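PDB 3N29: carboxynorspermidine decarboxylase, which probably catalyses the pyridoxal-phosphate-dependent decarboxylation of carboxynorspermidine to norspermidine in polyamine synthesis. Local coordinates for residues 62-67 / 250-255; 300-303 / 309-312; 320-325 / 337-342. All blocks are in the same frame, centred on the assembly; numbering follows the deposited sequence.

Interaction 1 (62-67 / 250-255)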
ATOM      1  N   ALA A  62       4.142  10.529 -28.901  1.00 26.21           N
ATOM      2  CA  ALA A  62       4.853  11.567 -29.721  1.00 28.04           C
ATOM      3  C   ALA A  62       4.136  11.851 -31.060  1.00 29.44           C
ATOM      4  O   ALA A  62       4.066  12.996 -31.449  1.00 30.69           O
ATOM      5  CB  ALA A  62       6.328  11.185 -29.954  1.00 27.38           C
ATOM      6  N   SER A  63       3.575  10.839 -31.714  1.00 31.16           N
ATOM      7  CA  SER A  63       2.761  10.993 -32.933  1.00 32.46           C
ATOM      8  C   SER A  63       1.515  11.881 -32.720  1.00 32.84           C
ATOM      9  O   SER A  63       1.128  12.724 -33.569  1.00 31.22           O
ATOM     10  CB  SER A  63       2.321   9.641 -33.458  1.00 34.17           C
ATOM     11  OG  SER A  63       1.957   9.748 -34.822  1.00 41.75           O
ATOM     12  N   VAL A  64       0.840  11.693 -31.586  1.00 30.96           N
ATOM     13  CA  VAL A  64      -0.295  12.546 -31.228  1.00 29.53           C
ATOM     14  C   VAL A  64       0.148  13.968 -31.091  1.00 30.66           C
ATOM     15  O   VAL A  64      -0.542  14.846 -31.546  1.00 32.66           O
ATOM     16  CB  VAL A  64      -0.920  12.046 -29.885  1.00 29.32           C
ATOM     17  CG1 VAL A  64      -1.943  13.028 -29.304  1.00 27.62           C
ATOM     18  CG2 VAL A  64      -1.523  10.749 -30.183  1.00 23.29           C
ATOM     19  N   GLY A  65       1.256  14.212 -30.397  1.00 32.36           N
ATOM     20  CA  GLY A  65       1.762  15.560 -30.239  1.00 34.22           C
ATOM     21  C   GLY A  65       2.120  16.191 -31.612  1.00 35.91           C
ATOM     22  O   GLY A  65       1.764  17.344 -31.910  1.00 34.76           O
ATOM     23  N   GLU A  66       2.839  15.413 -32.400  1.00 37.38           N
ATOM     24  CA  GLU A  66       3.261  15.774 -33.785  1.00 38.37           C
ATOM     25  C   GLU A  66       2.065  16.189 -34.641  1.00 37.00           C
ATOM     26  O   GLU A  66       2.072  17.279 -35.211  1.00 37.83           O
ATOM     27  CB  GLU A  66       4.029  14.602 -34.399  1.00 38.84           C
ATOM     28  CG  GLU A  66       4.572  14.842 -35.790  1.00 45.08           C
ATOM     29  CD  GLU A  66       4.733  13.542 -36.599  1.00 52.10           C
ATOM     30  OE1 GLU A  66       4.928  12.443 -35.983  1.00 53.98           O
ATOM     31  OE2 GLU A  66       4.685  13.643 -37.853  1.00 54.02           O
ATOM     32  N   LYS A  67       1.021  15.375 -34.683  1.00 35.66           N
ATOM     33  CA  LYS A  67      -0.126  15.638 -35.535  1.00 35.42           C
ATOM     34  C   LYS A  67      -1.149  16.677 -34.983  1.00 35.68           C
ATOM     35  O   LYS A  67      -1.755  17.406 -35.755  1.00 33.54           O
ATOM     36  CB  LYS A  67      -0.763  14.331 -35.924  1.00 35.60           C
ATOM     37  CG  LYS A  67       0.219  13.407 -36.613  1.00 37.47           C
ATOM     38  CD  LYS A  67      -0.414  12.099 -36.933  1.00 39.41           C
ATOM     39  CE  LYS A  67       0.663  11.115 -37.291  1.00 43.19           C
ATOM     40  NZ  LYS A  67       0.304  10.202 -38.391  1.00 46.88           N
ATOM     41  N   LYS A 250      -9.209  10.336 -33.707  1.00 19.15           N
ATOM     42  CA  LYS A 250     -10.165  11.250 -33.108  1.00 19.45           C
ATOM     43  C   LYS A 250      -9.564  12.135 -32.011  1.00 19.19           C
ATOM     44  O   LYS A 250      -9.922  13.308 -31.907  1.00 18.42           O
ATOM     45  CB  LYS A 250     -11.325  10.461 -32.537  1.00 20.64           C
ATOM     46  CG  LYS A 250     -12.322  11.281 -31.804  1.00 21.49           C
ATOM     47  CD  LYS A 250     -13.627  10.611 -31.922  1.00 24.17           C
ATOM     48  CE  LYS A 250     -14.704  11.405 -31.322  1.00 24.91           C
ATOM     49  NZ  LYS A 250     -15.929  10.901 -31.836  1.00 20.59           N
ATOM     50  N   LEU A 251      -8.679  11.573 -31.165  1.00 18.45           N
ATOM     51  CA  LEU A 251      -7.997  12.372 -30.163  1.00 17.62           C
ATOM     52  C   LEU A 251      -7.295  13.521 -30.820  1.00 17.75           C
ATOM     53  O   LEU A 251      -7.387  14.639 -30.327  1.00 17.42           O
ATOM     54  CB  LEU A 251      -6.959  11.554 -29.394  1.00 17.26           C
ATOM     55  CG  LEU A 251      -6.069  12.284 -28.373  1.00 19.37           C
ATOM     56  CD1 LEU A 251      -6.921  12.923 -27.249  1.00 16.43           C
ATOM     57  CD2 LEU A 251      -5.038  11.261 -27.721  1.00 18.39           C
ATOM     58  N   ILE A 252      -6.575  13.247 -31.917  1.00 15.86           N
ATOM     59  CA  ILE A 252      -5.793  14.282 -32.611  1.00 16.10           C
ATOM     60  C   ILE A 252      -6.686  15.462 -33.093  1.00 16.04           C
ATOM     61  O   ILE A 252      -6.439  16.615 -32.774  1.00 16.06           O
ATOM     62  CB  ILE A 252      -5.005  13.697 -33.798  1.00 16.52           C
ATOM     63  CG1 ILE A 252      -3.911  12.759 -33.271  1.00 18.17           C
ATOM     64  CG2 ILE A 252      -4.481  14.887 -34.763  1.00 13.63           C
ATOM     65  CD1 ILE A 252      -3.359  11.617 -34.370  1.00 19.24           C
ATOM     66  N   ALA A 253      -7.772  15.139 -33.773  1.00 17.48           N
ATOM     67  CA  ALA A 253      -8.772  16.140 -34.204  1.00 16.70           C
ATOM     68  C   ALA A 253      -9.346  16.969 -33.020  1.00 17.46           C
ATOM     69  O   ALA A 253      -9.334  18.227 -33.072  1.00 17.42           O
ATOM     70  CB  ALA A 253      -9.867  15.455 -35.010  1.00 17.32           C
ATOM     71  N   LEU A 254      -9.703  16.310 -31.895  1.00 16.85           N
ATOM     72  CA  LEU A 254     -10.278  17.016 -30.774  1.00 16.74           C
ATOM     73  C   LEU A 254      -9.308  18.062 -30.270  1.00 17.16           C
ATOM     74  O   LEU A 254      -9.680  19.201 -30.018  1.00 18.06           O
ATOM     75  CB  LEU A 254     -10.643  16.053 -29.604  1.00 17.74           C
ATOM     76  CG  LEU A 254     -11.840  15.126 -29.764  1.00 18.24           C
ATOM     77  CD1 LEU A 254     -11.933  14.119 -28.635  1.00 18.94           C
ATOM     78  CD2 LEU A 254     -13.152  16.008 -29.865  1.00 18.78           C
ATOM     79  N   CYS A 255      -8.064  17.644 -30.079  1.00 17.08           N
ATOM     80  CA  CYS A 255      -6.994  18.510 -29.612  1.00 17.22           C
ATOM     81  C   CYS A 255      -6.733  19.635 -30.612  1.00 16.76           C
ATOM     82  O   CYS A 255      -6.566  20.785 -30.243  1.00 17.83           O
ATOM     83  CB  CYS A 255      -5.726  17.685 -29.471  1.00 14.86           C
ATOM     84  SG  CYS A 255      -5.832  16.594 -27.961  1.00 18.30           S
TER

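Interaction 2 (300-303 / 309-312)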
ATOM      1  N   THR A 300       6.376 -13.424  -4.078  1.00  6.60           N
ATOM      2  CA  THR A 300       5.856 -12.116  -4.291  1.00  5.57           C
ATOM      3  C   THR A 300       4.513 -12.084  -3.557  1.00  7.70           C
ATOM      4  O   THR A 300       4.067 -13.096  -3.016  1.00  7.04           O
ATOM      5  CB  THR A 300       5.712 -11.730  -5.786  1.00  7.65           C
ATOM      6  OG1 THR A 300       5.520 -10.331  -5.888  1.00  8.99           O
ATOM      7  CG2 THR A 300       4.486 -12.401  -6.516  1.00  7.27           C
ATOM      8  N   SER A 301       3.987 -10.900  -3.420  1.00  7.16           N
ATOM      9  CA  SER A 301       2.748 -10.694  -2.617  1.00  9.23           C
ATOM     10  C   SER A 301       1.801  -9.787  -3.356  1.00  9.30           C
ATOM     11  O   SER A 301       2.178  -8.716  -3.887  1.00  9.28           O
ATOM     12  CB  SER A 301       3.080 -10.144  -1.244  1.00  8.80           C
ATOM     13  OG  SER A 301       2.035  -9.355  -0.725  1.00  8.02           O
ATOM     14  N   SER A 302       0.525 -10.198  -3.413  1.00  9.10           N
ATOM     15  CA  SER A 302      -0.485  -9.337  -4.024  1.00  9.66           C
ATOM     16  C   SER A 302      -0.588  -8.069  -3.224  1.00  8.84           C
ATOM     17  O   SER A 302      -0.513  -6.984  -3.823  1.00  8.88           O
ATOM     18  CB  SER A 302      -1.839 -10.100  -4.118  1.00 10.28           C
ATOM     19  OG  SER A 302      -2.186 -10.505  -2.799  1.00 15.97           O
ATOM     20  N   GLU A 303      -0.658  -8.177  -1.904  1.00  9.78           N
ATOM     21  CA  GLU A 303      -0.866  -7.015  -1.017  1.00 11.18           C
ATOM     22  C   GLU A 303       0.281  -5.968  -1.083  1.00 10.30           C
ATOM     23  O   GLU A 303       0.038  -4.764  -1.151  1.00 10.49           O
ATOM     24  CB  GLU A 303      -0.966  -7.494   0.408  1.00 14.11           C
ATOM     25  CG  GLU A 303      -1.061  -6.331   1.435  1.00 21.24           C
ATOM     26  CD  GLU A 303      -2.501  -6.095   1.924  1.00 28.96           C
ATOM     27  OE1 GLU A 303      -3.369  -6.996   1.672  1.00 30.27           O
ATOM     28  OE2 GLU A 303      -2.725  -5.028   2.559  1.00 24.28           O
ATOM     29  N   THR A 309      -4.469  -4.933  -7.188  1.00 13.14           N
ATOM     30  CA  THR A 309      -5.227  -6.139  -7.342  1.00 12.89           C
ATOM     31  C   THR A 309      -6.175  -6.343  -6.140  1.00 14.64           C
ATOM     32  O   THR A 309      -7.231  -6.867  -6.309  1.00 13.77           O
ATOM     33  CB  THR A 309      -4.349  -7.371  -7.584  1.00 13.07           C
ATOM     34  OG1 THR A 309      -3.499  -7.610  -6.483  1.00 12.81           O
ATOM     35  CG2 THR A 309      -3.536  -7.183  -8.850  1.00  8.34           C
ATOM     36  N   ILE A 310      -5.722  -5.935  -4.958  1.00 14.22           N
ATOM     37  CA  ILE A 310      -6.506  -6.052  -3.708  1.00 15.20           C
ATOM     38  C   ILE A 310      -7.444  -4.859  -3.570  1.00 17.41           C
ATOM     39  O   ILE A 310      -8.622  -5.045  -3.221  1.00 17.22           O
ATOM     40  CB  ILE A 310      -5.585  -6.056  -2.462  1.00 15.23           C
ATOM     41  CG1 ILE A 310      -4.620  -7.242  -2.593  1.00 17.76           C
ATOM     42  CG2 ILE A 310      -6.453  -6.163  -1.142  1.00 17.41           C
ATOM     43  CD1 ILE A 310      -5.321  -8.542  -2.736  1.00 17.97           C
ATOM     44  N   ILE A 311      -6.945  -3.654  -3.873  1.00 15.61           N
ATOM     45  CA  ILE A 311      -7.714  -2.418  -3.663  1.00 17.50           C
ATOM     46  C   ILE A 311      -8.910  -2.278  -4.586  1.00 18.63           C
ATOM     47  O   ILE A 311     -10.017  -1.950  -4.128  1.00 17.27           O
ATOM     48  CB  ILE A 311      -6.783  -1.170  -3.715  1.00 17.35           C
ATOM     49  CG1 ILE A 311      -5.825  -1.213  -2.492  1.00 19.04           C
ATOM     50  CG2 ILE A 311      -7.553   0.215  -3.738  1.00 15.66           C
ATOM     51  CD1 ILE A 311      -4.619  -0.254  -2.624  1.00 24.23           C
ATOM     52  N   MET A 312      -8.734  -2.578  -5.869  1.00 18.39           N
ATOM     53  CA  MET A 312      -9.771  -2.278  -6.879  0.50 18.62           C
ATOM     54  C   MET A 312     -11.048  -3.103  -6.649  1.00 19.40           C
ATOM     55  O   MET A 312     -12.110  -2.525  -6.545  1.00 18.73           O
ATOM     56  CB  MET A 312      -9.263  -2.437  -8.323  0.50 18.17           C
ATOM     57  CG  MET A 312      -8.359  -1.313  -8.793  0.50 20.45           C
ATOM     58  SD  MET A 312      -7.763  -1.487 -10.508  0.50 24.37           S
ATOM     59  CE  MET A 312      -9.269  -1.999 -11.360  0.50  9.33           C
TER

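Interaction 3 (320-325 / 337-342)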
ATOM      1  N   ASN A 320       1.125 -17.488 -20.198  1.00 14.02           N
ATOM      2  CA  ASN A 320       0.849 -18.895 -20.479  1.00 15.76           C
ATOM      3  C   ASN A 320      -0.187 -19.509 -19.575  1.00 16.08           C
ATOM      4  O   ASN A 320      -0.251 -20.701 -19.473  1.00 16.05           O
ATOM      5  CB  ASN A 320       2.115 -19.772 -20.408  1.00 16.91           C
ATOM      6  CG  ASN A 320       3.184 -19.328 -21.371  1.00 20.15           C
ATOM      7  OD1 ASN A 320       2.893 -18.976 -22.505  1.00 18.54           O
ATOM      8  ND2 ASN A 320       4.438 -19.272 -20.898  1.00 22.74           N
ATOM      9  N   ALA A 321      -0.981 -18.703 -18.887  1.00 15.89           N
ATOM     10  CA  ALA A 321      -2.047 -19.251 -18.055  1.00 14.26           C
ATOM     11  C   ALA A 321      -3.359 -18.569 -18.367  1.00 13.62           C
ATOM     12  O   ALA A 321      -3.387 -17.443 -18.948  1.00 13.34           O
ATOM     13  CB  ALA A 321      -1.679 -19.110 -16.537  1.00 13.96           C
ATOM     14  N   ARG A 322      -4.457 -19.189 -17.936  1.00 13.17           N
ATOM     15  CA  ARG A 322      -5.765 -18.555 -18.040  1.00 13.45           C
ATOM     16  C   ARG A 322      -6.352 -18.398 -16.657  1.00 12.46           C
ATOM     17  O   ARG A 322      -6.257 -19.295 -15.851  1.00 11.37           O
ATOM     18  CB  ARG A 322      -6.747 -19.348 -18.915  1.00 14.29           C
ATOM     19  CG  ARG A 322      -6.201 -19.729 -20.326  1.00 20.09           C
ATOM     20  CD  ARG A 322      -7.172 -20.478 -21.276  1.00 19.40           C
ATOM     21  NE  ARG A 322      -7.752 -21.636 -20.556  1.00 19.88           N
ATOM     22  CZ  ARG A 322      -8.881 -21.593 -19.829  1.00 18.81           C
ATOM     23  NH1 ARG A 322      -9.630 -20.489 -19.764  1.00 20.64           N
ATOM     24  NH2 ARG A 322      -9.268 -22.658 -19.189  1.00 17.29           N
ATOM     25  N   ILE A 323      -7.025 -17.291 -16.419  1.00 11.98           N
ATOM     26  CA  ILE A 323      -7.753 -17.081 -15.125  1.00 11.71           C
ATOM     27  C   ILE A 323      -8.983 -18.001 -15.092  1.00 11.38           C
ATOM     28  O   ILE A 323      -9.863 -17.955 -16.000  1.00 11.44           O
ATOM     29  CB  ILE A 323      -8.166 -15.618 -14.931  1.00 10.78           C
ATOM     30  CG1 ILE A 323      -6.953 -14.672 -14.872  1.00 12.04           C
ATOM     31  CG2 ILE A 323      -9.157 -15.472 -13.712  1.00 10.80           C
ATOM     32  CD1 ILE A 323      -7.336 -13.220 -15.142  1.00 11.66           C
ATOM     33  N   LEU A 324      -9.071 -18.828 -14.049  1.00 11.04           N
ATOM     34  CA  LEU A 324     -10.258 -19.658 -13.781  1.00 11.76           C
ATOM     35  C   LEU A 324     -11.189 -18.991 -12.743  1.00 11.51           C
ATOM     36  O   LEU A 324     -12.381 -19.095 -12.887  1.00 10.77           O
ATOM     37  CB  LEU A 324      -9.874 -20.998 -13.203  1.00 10.88           C
ATOM     38  CG  LEU A 324      -9.030 -21.865 -14.161  1.00 14.92           C
ATOM     39  CD1 LEU A 324      -8.382 -23.028 -13.358  1.00 12.76           C
ATOM     40  CD2 LEU A 324      -9.809 -22.408 -15.355  1.00 16.12           C
ATOM     41  N   ALA A 325     -10.630 -18.307 -11.730  1.00 11.68           N
ATOM     42  CA  ALA A 325     -11.420 -17.727 -10.654  1.00 12.15           C
ATOM     43  C   ALA A 325     -10.574 -16.694  -9.984  1.00 14.00           C
ATOM     44  O   ALA A 325      -9.340 -16.838  -9.914  1.00 12.28           O
ATOM     45  CB  ALA A 325     -11.874 -18.760  -9.637  1.00 12.15           C
ATOM     46  N   GLU A 337      -9.457 -29.691 -20.833  1.00 25.08           N
ATOM     47  CA  GLU A 337      -9.201 -31.086 -20.747  1.00 26.43           C
ATOM     48  C   GLU A 337      -7.724 -31.383 -20.357  1.00 25.77           C
ATOM     49  O   GLU A 337      -7.465 -32.205 -19.443  1.00 27.34           O
ATOM     50  CB  GLU A 337      -9.643 -31.708 -22.127  1.00 27.79           C
ATOM     51  CG  GLU A 337     -11.230 -31.435 -22.515  1.00 32.12           C
ATOM     52  CD  GLU A 337     -11.703 -29.927 -22.866  1.00 36.30           C
ATOM     53  OE1 GLU A 337     -11.067 -29.175 -23.643  1.00 39.36           O
ATOM     54  OE2 GLU A 337     -12.786 -29.508 -22.405  1.00 40.45           O
ATOM     55  N   ASN A 338      -6.771 -30.737 -21.020  1.00 23.57           N
ATOM     56  CA  ASN A 338      -5.345 -31.055 -20.793  1.00 23.41           C
ATOM     57  C   ASN A 338      -4.643 -29.973 -19.921  1.00 21.33           C
ATOM     58  O   ASN A 338      -3.458 -29.782 -20.009  1.00 21.79           O
ATOM     59  CB  ASN A 338      -4.592 -31.215 -22.119  1.00 23.33           C
ATOM     60  CG  ASN A 338      -5.078 -32.429 -22.979  1.00 26.50           C
ATOM     61  OD1 ASN A 338      -5.508 -33.489 -22.478  1.00 28.09           O
ATOM     62  ND2 ASN A 338      -4.992 -32.260 -24.285  1.00 27.35           N
ATOM     63  N   GLU A 339      -5.382 -29.265 -19.075  1.00 18.88           N
ATOM     64  CA  GLU A 339      -4.777 -28.255 -18.185  1.00 16.91           C
ATOM     65  C   GLU A 339      -4.638 -28.676 -16.731  1.00 15.87           C
ATOM     66  O   GLU A 339      -5.215 -29.667 -16.296  1.00 14.13           O
ATOM     67  CB  GLU A 339      -5.606 -27.000 -18.246  1.00 17.38           C
ATOM     68  CG  GLU A 339      -5.608 -26.348 -19.668  1.00 18.83           C
ATOM     69  CD  GLU A 339      -6.565 -25.178 -19.724  1.00 21.79           C
ATOM     70  OE1 GLU A 339      -7.583 -25.176 -18.987  1.00 19.12           O
ATOM     71  OE2 GLU A 339      -6.275 -24.222 -20.442  1.00 19.96           O
ATOM     72  N   PHE A 340      -3.910 -27.857 -15.963  1.00 14.34           N
ATOM     73  CA  PHE A 340      -3.709 -28.068 -14.532  1.00 13.35           C
ATOM     74  C   PHE A 340      -4.033 -26.765 -13.800  1.00 12.39           C
ATOM     75  O   PHE A 340      -3.505 -25.713 -14.177  1.00 12.70           O
ATOM     76  CB  PHE A 340      -2.264 -28.454 -14.266  1.00 12.82           C
ATOM     77  CG  PHE A 340      -1.838 -29.657 -15.033  1.00 16.63           C
ATOM     78  CD1 PHE A 340      -2.124 -30.941 -14.536  1.00 18.49           C
ATOM     79  CD2 PHE A 340      -1.270 -29.532 -16.276  1.00 17.40           C
ATOM     80  CE1 PHE A 340      -1.790 -32.075 -15.277  1.00 17.82           C
ATOM     81  CE2 PHE A 340      -0.907 -30.694 -17.021  1.00 19.50           C
ATOM     82  CZ  PHE A 340      -1.205 -31.937 -16.521  1.00 16.92           C
ATOM     83  N   ALA A 341      -4.954 -26.826 -12.822  1.00 11.98           N
ATOM     84  CA  ALA A 341      -5.364 -25.657 -12.035  1.00 11.66           C
ATOM     85  C   ALA A 341      -4.470 -25.468 -10.809  1.00 10.85           C
ATOM     86  O   ALA A 341      -4.246 -26.448 -10.030  1.00 12.22           O
ATOM     87  CB  ALA A 341      -6.849 -25.817 -11.539  1.00 11.10           C
ATOM     88  N   TYR A 342      -4.076 -24.234 -10.550  1.00 12.11           N
ATOM     89  CA  TYR A 342      -3.420 -23.872  -9.290  1.00 12.33           C
ATOM     90  C   TYR A 342      -3.953 -22.531  -8.711  1.00 13.14           C
ATOM     91  O   TYR A 342      -4.215 -21.557  -9.483  1.00 14.49           O
ATOM     92  CB  TYR A 342      -1.941 -23.686  -9.569  1.00 12.74           C
ATOM     93  CG  TYR A 342      -1.157 -24.939  -9.901  1.00 10.97           C
ATOM     94  CD1 TYR A 342      -0.474 -25.627  -8.920  1.00 13.58           C
ATOM     95  CD2 TYR A 342      -1.055 -25.376 -11.204  1.00 14.20           C
ATOM     96  CE1 TYR A 342       0.262 -26.779  -9.205  1.00 16.03           C
ATOM     97  CE2 TYR A 342      -0.337 -26.497 -11.524  1.00 16.40           C
ATOM     98  CZ  TYR A 342       0.308 -27.209 -10.510  1.00 18.22           C
ATOM     99  OH  TYR A 342       1.015 -28.278 -10.868  1.00 16.46           O
TER

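Interaction 1 (62-67 / 250-255)
This is helix-to-helix packing on the outside of the beta/alpha barrel, where Val64 and Lys67 of helix 51-68 meet Leu251 and Ile252 of helix 248-262. The first helix leads into barrel strand 71-75 and the second into strand 265-268, the first and last of the eight, so the two lie at the seam where the barrel closes. Their short segments run roughly the same way, with axes 9.4 Å apart and a crossing angle of -39°. Val64 is the inner side chain: its CG1, placed anti to the backbone N (chi1 169°), meets Leu251 CD2 at 3.9 Å, the two side chains lying about at right angles. Below this pair is the barrel wall, for Val64 also rests on Leu268 of strand 265-268, while Leu251 packs against Leu212 of the neighbouring helix 209-223. Ile252 lies further out, between Val64 and Lys67. Its CG1 sits 4.2 Å from Val64 CA, alongside the Val64 CG2 branch, and both its branches reach Lys67. Lys67 covers this outer side with the aliphatic part of its chain, while its amino end leads away from helix 248-262. Ile252 CD1 touches Lys67 CD at 3.9 Å, and the other branch, Ile252 CG2, abuts the carbonyl carbon C of Lys67 at 3.8 Å.

Interaction 2 (300-303 / 309-312)
Ile310 turns its side chain toward helix 302-305 and lays its CG1-CD1 arm against Ser302 and the backbone of Glu303. The terminal CD1 of Ile310 comes to 3.7 Å from Ser302 OG and 4.1 Å from Ser302 CB, so a methyl group covers one side of a hydroxyl that is already engaged by Asp353, which also holds Ser301 OG. The Ser302 hydroxyl sits between the backbone N and the carbonyl carbon (chi1 57°), while Ser302 CB faces Thr309, whose OG1 stands 3.8 Å from it. Thr309 OG1 in turn is hydrogen-bonded to the carbonyl of Met306, three residues earlier and just before the helix, and both buried hydroxyls therefore find their polar partners outside the pairing. Glu303 behaves differently. Its CA lies 4.1 Å from Ile310 CG1, but its CB points away from helix 307-311. A bend at chi2 (101°) then brings the carboxylate round, with OE1 passing Ile310 CG2 at 4.3 Å, while OE2 forms a salt bridge with Lys382 of the second subunit. Ile310 and Ile311 also pack on Ile311 of that subunit. Residues Asp308 and Lys382 are among those that line a norspermidine pocket. Two short successive helices in contact, with their outer side against the partner chain, thus form part of a dimer interface near the norspermidine site, probably where the substrate binds, as in the fold III pyridoxal-phosphate decarboxylases, whose active sites are built at the subunit boundary.

Interaction 3 (320-325 / 337-342)
Arg322 and Glu339 join in a bidentate salt bridge across the beta sheet of the C-terminal region. The strands concerned, 321-325 and 340-345, do not pair with each other: both run antiparallel to strand 354-360, which lies between them, and Arg322 is backbone-bonded to Ala359, on which Glu339 also rests. From CB the Arg322 chain leaves with CG anti to the carbonyl carbon and then runs straight to CD, which passes 3.9 Å from Glu339 OE2. A bend at chi3 (-51°) follows and turns the guanidinium side-on to the acid. NE then gives a nearly straight bond of 3.0 Å to Glu339 OE2, and NH2 an equally short one, 3.0 Å, to Glu339 OE1. Each oxygen accepts through its syn lone pair, and the guanidinium and carboxylate planes are only 8° apart, so the two groups meet edge to edge almost flat. Further bonds fix the rotation of both ends: NH2 also reaches the carbonyl of Asp334, NH1 the hydroxyl of Ser333, and Glu339 OE1 accepts the backbone N-H of Lys336. The loop between the strands is thereby tied to the ion pair. Two residues on, Leu324 and Ala325 face Glu357 in a classic beta bulge. Leu324 points toward strand 340-345 and, over Glu357, its CD1 meets Ala341 CB at 3.7 Å.

In the fold
Interaction 1 belongs to the barrel, interactions 2 and 3 to the C-terminal region, and the centres of 1 and 2 lie about 35 Å apart on opposite sides of the chain's centre. Interactions 2 and 3 are closer, about 20 Å between centres, and helix 307-311 and strand 321-325 are successive elements of the chain. No helix or strand is shared: each contact joins its own pair. None is wholly buried, and chemistry tracks position. The helix pair at the barrel seam relies on aliphatic packing, with a lysine on its outer side. The helices of 300-303 / 309-312 combine apolar contacts with hydroxyls satisfied from outside and face the second subunit. The outlying sheet contact, interaction 3, combines a bidentate ion pair with one apolar contact.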